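Local coordinates for 3-keto-5-aminohexanoate cleavage protein (PDB 3E02) that probably cleaves 3-keto-5-aminohexanoate or a related beta-keto acid as a zinc-dependent enzyme of the TIM-barrel clan, at residues A[108-116]-A[155-163]; A[90-98]-A[139-150]. All coordinates share one frame; numbering follows the deposited sequence. Where two conformers were deposited one is given.

Contact 1. Residues A[108-116]-A[155-163]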
loop_
_atom_site.group_PDB
_atom_site.type_symbol
_atom_site.label_atom_id
_atom_site.label_comp_id
_atom_site.label_asym_id
_atom_site.label_seq_id
_atom_site.Cartn_x
_atom_site.Cartn_y
_atom_site.Cartn_z
ATOM N N GLU A 108 27.513 12.508 20.426
ATOM C CA GLU A 108 26.735 11.297 20.675
ATOM C C GLU A 108 25.981 10.860 19.420
ATOM O O GLU A 108 25.791 9.652 19.195
ATOM C CB GLU A 108 25.703 11.518 21.773
ATOM C CG GLU A 108 26.279 11.756 23.136
ATOM C CD GLU A 108 25.188 11.790 24.158
ATOM O OE1 GLU A 108 24.844 10.711 24.678
ATOM O OE2 GLU A 108 24.684 12.892 24.418
ATOM N N VAL A 109 25.533 11.847 18.634
ATOM C CA VAL A 109 24.788 11.606 17.410
ATOM C C VAL A 109 25.254 12.516 16.264
ATOM O O VAL A 109 25.642 13.660 16.485
ATOM C CB VAL A 109 23.251 11.779 17.635
ATOM C CG1 VAL A 109 22.465 11.530 16.339
ATOM C CG2 VAL A 109 22.754 10.848 18.760
ATOM N N ALA A 110 25.289 11.952 15.059
ATOM C CA ALA A 110 25.551 12.710 13.833
ATOM C C ALA A 110 24.552 12.282 12.781
ATOM O O ALA A 110 24.144 11.114 12.760
ATOM C CB ALA A 110 26.986 12.486 13.332
ATOM N N SER A 111 24.158 13.203 11.904
ATOM C CA SER A 111 23.261 12.854 10.800
ATOM C C SER A 111 24.086 12.080 9.767
ATOM O O SER A 111 25.306 12.244 9.698
ATOM C CB SER A 111 22.574 14.084 10.185
ATOM O OG SER A 111 23.498 14.957 9.591
HETATM N N MSE A 112 23.424 11.206 9.013
HETATM C CA MSE A 112 24.082 10.387 7.989
HETATM C C MSE A 112 23.118 10.250 6.822
HETATM O O MSE A 112 22.148 9.516 6.905
HETATM C CB MSE A 112 24.462 9.023 8.592
HETATM C CG MSE A 112 25.145 7.999 7.686
HETATM SE SE MSE A 112 26.833 8.586 6.965
HETATM C CE MSE A 112 27.802 9.124 8.639
ATOM N N ASN A 113 23.390 10.976 5.744
ATOM C CA ASN A 113 22.532 10.977 4.559
ATOM C C ASN A 113 22.758 9.675 3.790
ATOM O O ASN A 113 23.901 9.356 3.451
ATOM C CB ASN A 113 22.807 12.227 3.751
ATOM C CG ASN A 113 22.450 13.487 4.533
ATOM O OD1 ASN A 113 21.290 13.704 4.842
ATOM N ND2 ASN A 113 23.462 14.282 4.909
HETATM N N MSE A 114 21.671 8.927 3.552
HETATM C CA MSE A 114 21.758 7.548 3.004
HETATM C C MSE A 114 21.745 7.347 1.490
HETATM O O MSE A 114 21.666 6.218 1.014
HETATM C CB MSE A 114 20.726 6.648 3.707
HETATM C CG MSE A 114 21.053 6.358 5.164
HETATM SE SE MSE A 114 22.850 5.649 5.419
HETATM C CE MSE A 114 22.792 4.249 4.242
ATOM N N GLY A 115 21.892 8.418 0.732
ATOM C CA GLY A 115 21.971 8.276 -0.715
ATOM C C GLY A 115 22.191 9.593 -1.398
ATOM O O GLY A 115 22.034 10.650 -0.780
ATOM N N SER A 116 22.594 9.523 -2.658
ATOM C CA SER A 116 22.819 10.715 -3.467
ATOM C C SER A 116 21.512 11.057 -4.151
ATOM O O SER A 116 20.808 10.165 -4.652
ATOM C CB SER A 116 23.921 10.490 -4.500
ATOM O OG SER A 116 25.147 10.143 -3.882
ATOM N N ILE A 155 29.533 7.086 2.260
ATOM C CA ILE A 155 28.768 6.605 3.422
ATOM C C ILE A 155 29.641 5.698 4.289
ATOM O O ILE A 155 29.704 5.880 5.506
ATOM C CB ILE A 155 27.464 5.887 3.016
ATOM C CG1 ILE A 155 26.507 6.870 2.309
ATOM C CG2 ILE A 155 26.790 5.299 4.268
ATOM C CD1 ILE A 155 25.386 6.192 1.494
ATOM N N GLU A 156 30.331 4.750 3.656
ATOM C CA GLU A 156 31.223 3.837 4.376
ATOM C C GLU A 156 32.322 4.583 5.154
ATOM O O GLU A 156 32.601 4.211 6.289
ATOM C CB GLU A 156 31.841 2.823 3.422
ATOM C CG GLU A 156 32.673 1.751 4.140
ATOM C CD GLU A 156 33.034 0.565 3.275
ATOM O OE1 GLU A 156 32.389 0.346 2.227
ATOM O OE2 GLU A 156 33.955 -0.174 3.673
ATOM N N ARG A 157 32.905 5.623 4.540
ATOM C CA ARG A 157 33.952 6.464 5.171
ATOM C C ARG A 157 33.392 7.150 6.421
ATOM O O ARG A 157 33.988 7.079 7.503
ATOM C CB ARG A 157 34.474 7.522 4.180
ATOM C CG ARG A 157 35.595 8.450 4.707
ATOM C CD ARG A 157 35.854 9.651 3.793
ATOM N NE ARG A 157 36.705 10.626 4.483
ATOM C CZ ARG A 157 36.851 11.917 4.169
ATOM N NH1 ARG A 157 36.243 12.468 3.112
ATOM N NH2 ARG A 157 37.651 12.665 4.933
ATOM N N GLY A 158 32.239 7.797 6.262
ATOM C CA GLY A 158 31.554 8.468 7.368
ATOM C C GLY A 158 31.218 7.513 8.490
ATOM O O GLY A 158 31.476 7.813 9.645
HETATM N N MSE A 159 30.660 6.353 8.145
HETATM C CA MSE A 159 30.336 5.328 9.149
HETATM C C MSE A 159 31.571 4.838 9.900
HETATM O O MSE A 159 31.530 4.679 11.126
HETATM C CB MSE A 159 29.615 4.139 8.512
HETATM C CG MSE A 159 28.203 4.446 8.047
HETATM SE SE MSE A 159 27.524 2.873 7.138
HETATM C CE MSE A 159 25.744 3.489 6.917
ATOM N N THR A 160 32.667 4.628 9.171
ATOM C CA THR A 160 33.919 4.131 9.768
ATOM C C THR A 160 34.582 5.172 10.678
ATOM O O THR A 160 34.861 4.880 11.842
ATOM C CB THR A 160 34.924 3.670 8.676
ATOM O OG1 THR A 160 34.292 2.704 7.833
ATOM C CG2 THR A 160 36.169 3.040 9.296
ATOM N N GLU A 161 34.800 6.377 10.151
ATOM C CA GLU A 161 35.480 7.446 10.888
ATOM C C GLU A 161 34.708 7.918 12.112
ATOM O O GLU A 161 35.282 8.025 13.197
ATOM C CB GLU A 161 35.769 8.647 9.988
ATOM C CG GLU A 161 36.749 8.338 8.876
ATOM C CD GLU A 161 37.077 9.533 7.998
ATOM O OE1 GLU A 161 36.588 10.649 8.260
ATOM O OE2 GLU A 161 37.849 9.341 7.039
ATOM N N LEU A 162 33.413 8.191 11.937
ATOM C CA LEU A 162 32.573 8.654 13.044
ATOM C C LEU A 162 32.151 7.513 13.967
ATOM O O LEU A 162 32.009 7.730 15.164
ATOM C CB LEU A 162 31.380 9.465 12.533
ATOM C CG LEU A 162 31.749 10.694 11.690
ATOM C CD1 LEU A 162 30.463 11.409 11.244
ATOM C CD2 LEU A 162 32.670 11.666 12.427
ATOM N N GLY A 163 31.975 6.303 13.433
ATOM C CA GLY A 163 31.658 5.127 14.259
ATOM C C GLY A 163 32.744 4.819 15.287
ATOM O O GLY A 163 32.433 4.420 16.409
#
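Met-112, a selenomethionine, reaches from strand 109-113 onto segment 155-163 of helix 152-163 and lays its CE against the helix backbone, 3.8 Å from Gly-158 C. Its CG stands anti to the backbone N (chi1 179°), and bends at both following torsions curl the chain so that SE lies near Ile-155 and CE near Gly-158 and the first atoms of Met-159. Gly-158 has no side chain, and the Met-112 methyl lies directly on its backbone. Further back along the strand, Ala-110 CB meets Leu-162 CD1 at 4.2 Å, a light methyl-to-methyl touch.

Past the strand end, Met-114, also selenomethionine, is folded at chi2 and chi3 and crosses Ile-155 and Met-159 at about right angles. Met-114 SE sits 4.1 Å from Ile-155 CG2 and 3.9 Å from Met-159 CE. Met-159 is extended beyond CG, which carries its CE from a flank of the helix up to this cluster. Ile-155 works with all its branches: CG2 faces Met-114, CG1 lies 3.8 Å from Asn-113 O, and CD1 comes equally near Met-114 O. No hydrogen bond crosses; the side-chain contacts are apolar and the contact is buried.

The axes of strand 109-113 and segment 155-163 come within 9.5 Å at 160°, nearly antiparallel, as in the outer helix layer of a TIM barrel packed on its parallel strands. Strands 82-85 and 168-173 flank 109-113 in the barrel wall. Helix 176-187 adds Leu-182 and Phe-185 beside the Met-114 cluster, while helix 95-105 meets Leu-162 through Ala-102.

Contact 2. Residues A[90-98]-A[139-150]. With EDO (1,2-ethanediol), chain H; EDO (1,2-ethanediol), chain K.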
loop_
_atom_site.group_PDB
_atom_site.type_symbol
_atom_site.label_atom_id
_atom_site.label_comp_id
_atom_site.label_asym_id
_atom_site.label_seq_id
_atom_site.Cartn_x
_atom_site.Cartn_y
_atom_site.Cartn_z
ATOM N N GLY A 90 26.124 22.654 4.544
ATOM C CA GLY A 90 25.687 23.503 3.454
ATOM C C GLY A 90 25.799 22.822 2.098
ATOM O O GLY A 90 26.763 22.065 1.832
ATOM N N LEU A 91 24.830 23.113 1.227
ATOM C CA LEU A 91 24.804 22.536 -0.118
ATOM C C LEU A 91 26.004 23.076 -0.909
ATOM O O LEU A 91 26.232 24.292 -0.925
ATOM C CB LEU A 91 23.478 22.849 -0.833
ATOM C CG LEU A 91 22.170 22.423 -0.152
ATOM C CD1 LEU A 91 20.980 22.705 -1.072
ATOM C CD2 LEU A 91 22.171 20.956 0.258
ATOM N N GLY A 92 26.791 22.165 -1.492
ATOM C CA GLY A 92 27.992 22.504 -2.268
ATOM C C GLY A 92 29.324 22.218 -1.577
ATOM O O GLY A 92 30.389 22.362 -2.209
HETATM N N MSE A 93 29.287 21.825 -0.299
HETATM C CA MSE A 93 30.513 21.518 0.468
HETATM C C MSE A 93 31.044 20.135 0.141
HETATM O O MSE A 93 30.272 19.239 -0.192
HETATM C CB MSE A 93 30.249 21.585 1.971
HETATM C CG MSE A 93 29.874 22.961 2.438
HETATM SE SE MSE A 93 29.594 22.971 4.346
HETATM C CE MSE A 93 29.054 24.867 4.529
ATOM N N SER A 94 32.360 19.971 0.252
ATOM C CA SER A 94 33.019 18.688 0.016
ATOM C C SER A 94 32.818 17.795 1.243
ATOM O O SER A 94 32.422 18.285 2.302
ATOM C CB SER A 94 34.506 18.895 -0.204
ATOM O OG SER A 94 35.090 19.507 0.938
ATOM N N LEU A 95 33.119 16.504 1.110
ATOM C CA LEU A 95 32.959 15.572 2.239
ATOM C C LEU A 95 33.914 15.907 3.391
ATOM O O LEU A 95 33.528 15.746 4.554
ATOM C CB LEU A 95 33.097 14.095 1.819
ATOM C CG LEU A 95 32.684 13.047 2.883
ATOM C CD1 LEU A 95 31.211 13.193 3.321
ATOM C CD2 LEU A 95 32.932 11.648 2.384
ATOM N N ASP A 96 35.130 16.372 3.067
ATOM C CA ASP A 96 36.129 16.805 4.076
ATOM C C ASP A 96 35.544 17.905 4.945
ATOM O O ASP A 96 35.558 17.794 6.172
ATOM C CB ASP A 96 37.417 17.358 3.430
ATOM C CG ASP A 96 38.302 16.282 2.789
ATOM O OD1 ASP A 96 38.151 15.075 3.073
ATOM O OD2 ASP A 96 39.195 16.670 1.996
ATOM N N GLU A 97 35.020 18.950 4.298
ATOM C CA GLU A 97 34.362 20.044 5.012
ATOM C C GLU A 97 33.182 19.520 5.844
ATOM O O GLU A 97 33.012 19.879 6.996
ATOM C CB GLU A 97 33.774 21.073 4.058
ATOM C CG GLU A 97 34.713 21.881 3.215
ATOM C CD GLU A 97 33.916 22.722 2.228
ATOM O OE1 GLU A 97 33.179 23.622 2.697
ATOM O OE2 GLU A 97 34.008 22.470 1.003
ATOM N N ARG A 98 32.371 18.671 5.221
ATOM C CA ARG A 98 31.170 18.137 5.861
ATOM C C ARG A 98 31.401 17.305 7.125
ATOM O O ARG A 98 30.646 17.459 8.087
ATOM C CB ARG A 98 30.346 17.357 4.849
ATOM C CG ARG A 98 29.680 18.262 3.808
ATOM C CD ARG A 98 29.158 17.418 2.676
ATOM N NE ARG A 98 28.185 16.454 3.193
ATOM C CZ ARG A 98 27.649 15.444 2.509
ATOM N NH1 ARG A 98 27.952 15.231 1.240
ATOM N NH2 ARG A 98 26.783 14.638 3.108
ATOM N N TYR A 139 22.987 30.805 -4.397
ATOM C CA TYR A 139 22.913 29.559 -3.625
ATOM C C TYR A 139 21.665 28.760 -3.995
ATOM O O TYR A 139 21.758 27.601 -4.356
ATOM C CB TYR A 139 22.919 29.864 -2.125
ATOM C CG TYR A 139 22.843 28.670 -1.202
ATOM C CD1 TYR A 139 23.949 27.830 -1.017
ATOM C CD2 TYR A 139 21.683 28.401 -0.469
ATOM C CE1 TYR A 139 23.881 26.734 -0.139
ATOM C CE2 TYR A 139 21.611 27.320 0.405
ATOM C CZ TYR A 139 22.708 26.489 0.566
ATOM O OH TYR A 139 22.637 25.437 1.442
ATOM N N LEU A 140 20.509 29.410 -3.940
ATOM C CA LEU A 140 19.239 28.765 -4.281
ATOM C C LEU A 140 19.177 28.347 -5.762
ATOM O O LEU A 140 18.827 27.201 -6.071
ATOM C CB LEU A 140 18.055 29.682 -3.927
ATOM C CG LEU A 140 17.900 30.067 -2.448
ATOM C CD1 LEU A 140 16.864 31.196 -2.293
ATOM C CD2 LEU A 140 17.561 28.887 -1.543
ATOM N N ALA A 141 19.539 29.270 -6.653
ATOM C CA ALA A 141 19.541 29.026 -8.115
ATOM C C ALA A 141 20.481 27.885 -8.514
ATOM O O ALA A 141 20.123 27.042 -9.334
ATOM C CB ALA A 141 19.886 30.309 -8.872
ATOM N N GLY A 142 21.650 27.835 -7.883
ATOM C CA GLY A 142 22.641 26.794 -8.115
ATOM C C GLY A 142 22.183 25.383 -7.774
ATOM O O GLY A 142 22.784 24.418 -8.257
ATOM N N THR A 143 21.113 25.243 -6.976
ATOM C CA THR A 143 20.592 23.926 -6.617
ATOM C C THR A 143 19.863 23.206 -7.760
ATOM O O THR A 143 19.632 21.995 -7.646
ATOM C CB THR A 143 19.806 23.904 -5.307
ATOM O OG1 THR A 143 18.571 24.616 -5.437
ATOM C CG2 THR A 143 20.673 24.453 -4.149
ATOM N N ARG A 144 19.519 23.918 -8.848
ATOM C CA ARG A 144 18.914 23.287 -10.028
ATOM C C ARG A 144 19.876 22.261 -10.626
ATOM O O ARG A 144 19.441 21.270 -11.188
ATOM C CB ARG A 144 18.553 24.313 -11.109
ATOM C CG ARG A 144 17.503 25.323 -10.724
ATOM C CD ARG A 144 17.315 26.370 -11.811
ATOM N NE ARG A 144 18.408 27.351 -11.841
ATOM C CZ ARG A 144 18.669 28.181 -12.852
ATOM N NH1 ARG A 144 17.907 28.220 -13.953
ATOM N NH2 ARG A 144 19.713 29.008 -12.751
ATOM N N ASP A 145 21.181 22.520 -10.499
ATOM C CA ASP A 145 22.217 21.642 -11.028
ATOM C C ASP A 145 23.040 21.008 -9.900
ATOM O O ASP A 145 24.230 20.763 -10.072
ATOM C CB ASP A 145 23.109 22.474 -11.971
ATOM C CG ASP A 145 24.030 21.626 -12.836
ATOM O OD1 ASP A 145 23.705 20.463 -13.140
ATOM O OD2 ASP A 145 25.107 22.130 -13.183
ATOM N N PHE A 146 22.399 20.688 -8.774
ATOM C CA PHE A 146 23.075 20.178 -7.588
ATOM C C PHE A 146 22.606 18.787 -7.184
ATOM O O PHE A 146 21.414 18.491 -7.254
ATOM C CB PHE A 146 22.827 21.129 -6.425
ATOM C CG PHE A 146 23.414 20.677 -5.112
ATOM C CD1 PHE A 146 24.789 20.680 -4.907
ATOM C CD2 PHE A 146 22.589 20.261 -4.070
ATOM C CE1 PHE A 146 25.328 20.256 -3.684
ATOM C CE2 PHE A 146 23.121 19.846 -2.854
ATOM C CZ PHE A 146 24.497 19.851 -2.663
ATOM N N ILE A 147 23.565 17.977 -6.725
ATOM C CA ILE A 147 23.326 16.640 -6.184
ATOM C C ILE A 147 23.888 16.642 -4.762
ATOM O O ILE A 147 25.050 17.011 -4.561
ATOM C CB ILE A 147 24.058 15.541 -6.996
ATOM C CG1 ILE A 147 23.598 15.530 -8.463
ATOM C CG2 ILE A 147 23.825 14.149 -6.360
ATOM C CD1 ILE A 147 24.470 14.674 -9.373
ATOM N N LEU A 148 23.071 16.264 -3.784
ATOM C CA LEU A 148 23.545 16.074 -2.409
ATOM C C LEU A 148 24.228 14.699 -2.498
ATOM O O LEU A 148 23.559 13.669 -2.577
ATOM C CB LEU A 148 22.402 16.077 -1.397
ATOM C CG LEU A 148 22.829 15.895 0.066
ATOM C CD1 LEU A 148 23.638 17.114 0.543
ATOM C CD2 LEU A 148 21.625 15.665 0.954
ATOM N N SER A 149 25.554 14.706 -2.531
ATOM C CA SER A 149 26.347 13.491 -2.768
ATOM C C SER A 149 26.549 12.627 -1.536
ATOM O O SER A 149 27.036 13.110 -0.544
ATOM C CB SER A 149 27.723 13.868 -3.319
ATOM O OG SER A 149 28.501 12.702 -3.600
ATOM N N ASN A 150 26.178 11.345 -1.605
ATOM C CA ASN A 150 26.453 10.363 -0.539
ATOM C C ASN A 150 26.621 8.998 -1.217
ATOM O O ASN A 150 25.748 8.154 -1.157
ATOM C CB ASN A 150 25.330 10.308 0.507
ATOM C CG ASN A 150 25.075 11.634 1.151
ATOM O OD1 ASN A 150 25.863 12.059 1.975
ATOM N ND2 ASN A 150 23.980 12.312 0.768
HETATM C C1 EDO H . 24.295 25.626 -3.854
HETATM O O1 EDO H . 23.929 26.359 -5.032
HETATM C C2 EDO H . 25.089 24.353 -4.148
HETATM O O2 EDO H . 25.489 24.230 -5.521
HETATM C C1 EDO K . 23.364 21.015 -18.309
HETATM O O1 EDO K . 24.538 20.265 -18.666
HETATM C C2 EDO K . 23.290 21.323 -16.818
HETATM O O2 EDO K . 24.535 21.165 -16.127
#
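Arg-98 grips the chain at Ser-149 and Asn-150 with both terminal nitrogens: NH1 donates to Ser-149 O at 2.9 Å and NH2 to Asn-150 OD1 at 3.0 Å. Both acceptors lie near the guanidinium plane, and the Asn-150 amide stands 86° to it. The cation probably offsets the repulsion between these neighbouring oxygens. Leu-95 CD1 covers one guanidinium face, and NE binds Thr-87 O, fixing the group's rotation.

At the other end, Leu-91 N donates to Tyr-139 OH at 3.2 Å, a hydroxyl also bonded to Ser-17 O. Leu-91 packs among Tyr-139, Thr-143 and Phe-146. Leu-91 CB makes an off-centre CH-pi contact with the Phe-146 ring, Leu-91 CD2 presses on Phe-146 CE2 at 3.4 Å and Leu-91 CD1 meets Thr-143 CG2 at 3.6 Å. The chain H ethanediol, probably from the crystallisation liquor, donates from O1 to Tyr-139 O.

The contact joins the loop after barrel strand 82-85 to the 139-150 excursion after strand 109-113, near the zinc ligands: Gly-90 is about 6 Å from the His-52 side chain. A capping box of Ser-94 and Glu-97 starts helix 95-105. In the other segment, helix 136-142 leads through a short 3-10 turn to strand 147-148, paired with strand 117-118.

Overall arrangement
The two contacts interlock along the chain: helix 95-105 of contact 2 leads into strand 109-113 of contact 1, and strand 147-148 of contact 2 into helix 152-163 of contact 1. Their centres are about 17 Å apart, yet they join at Asn-150, whose N probably hydrogen-bonds Ser-116 OG (2.8 Å) and whose ND2 probably bonds Gly-115 O (3.0 Å). Both lie near the zinc site of His-50, His-52 and Glu-259: the side chain of Asn-113 lies about 7 Å from the metal and that of Leu-148 about 9 Å. Both also reach the second subunit, where Asn-118 of that subunit bonds Ser-116 and Asn-150.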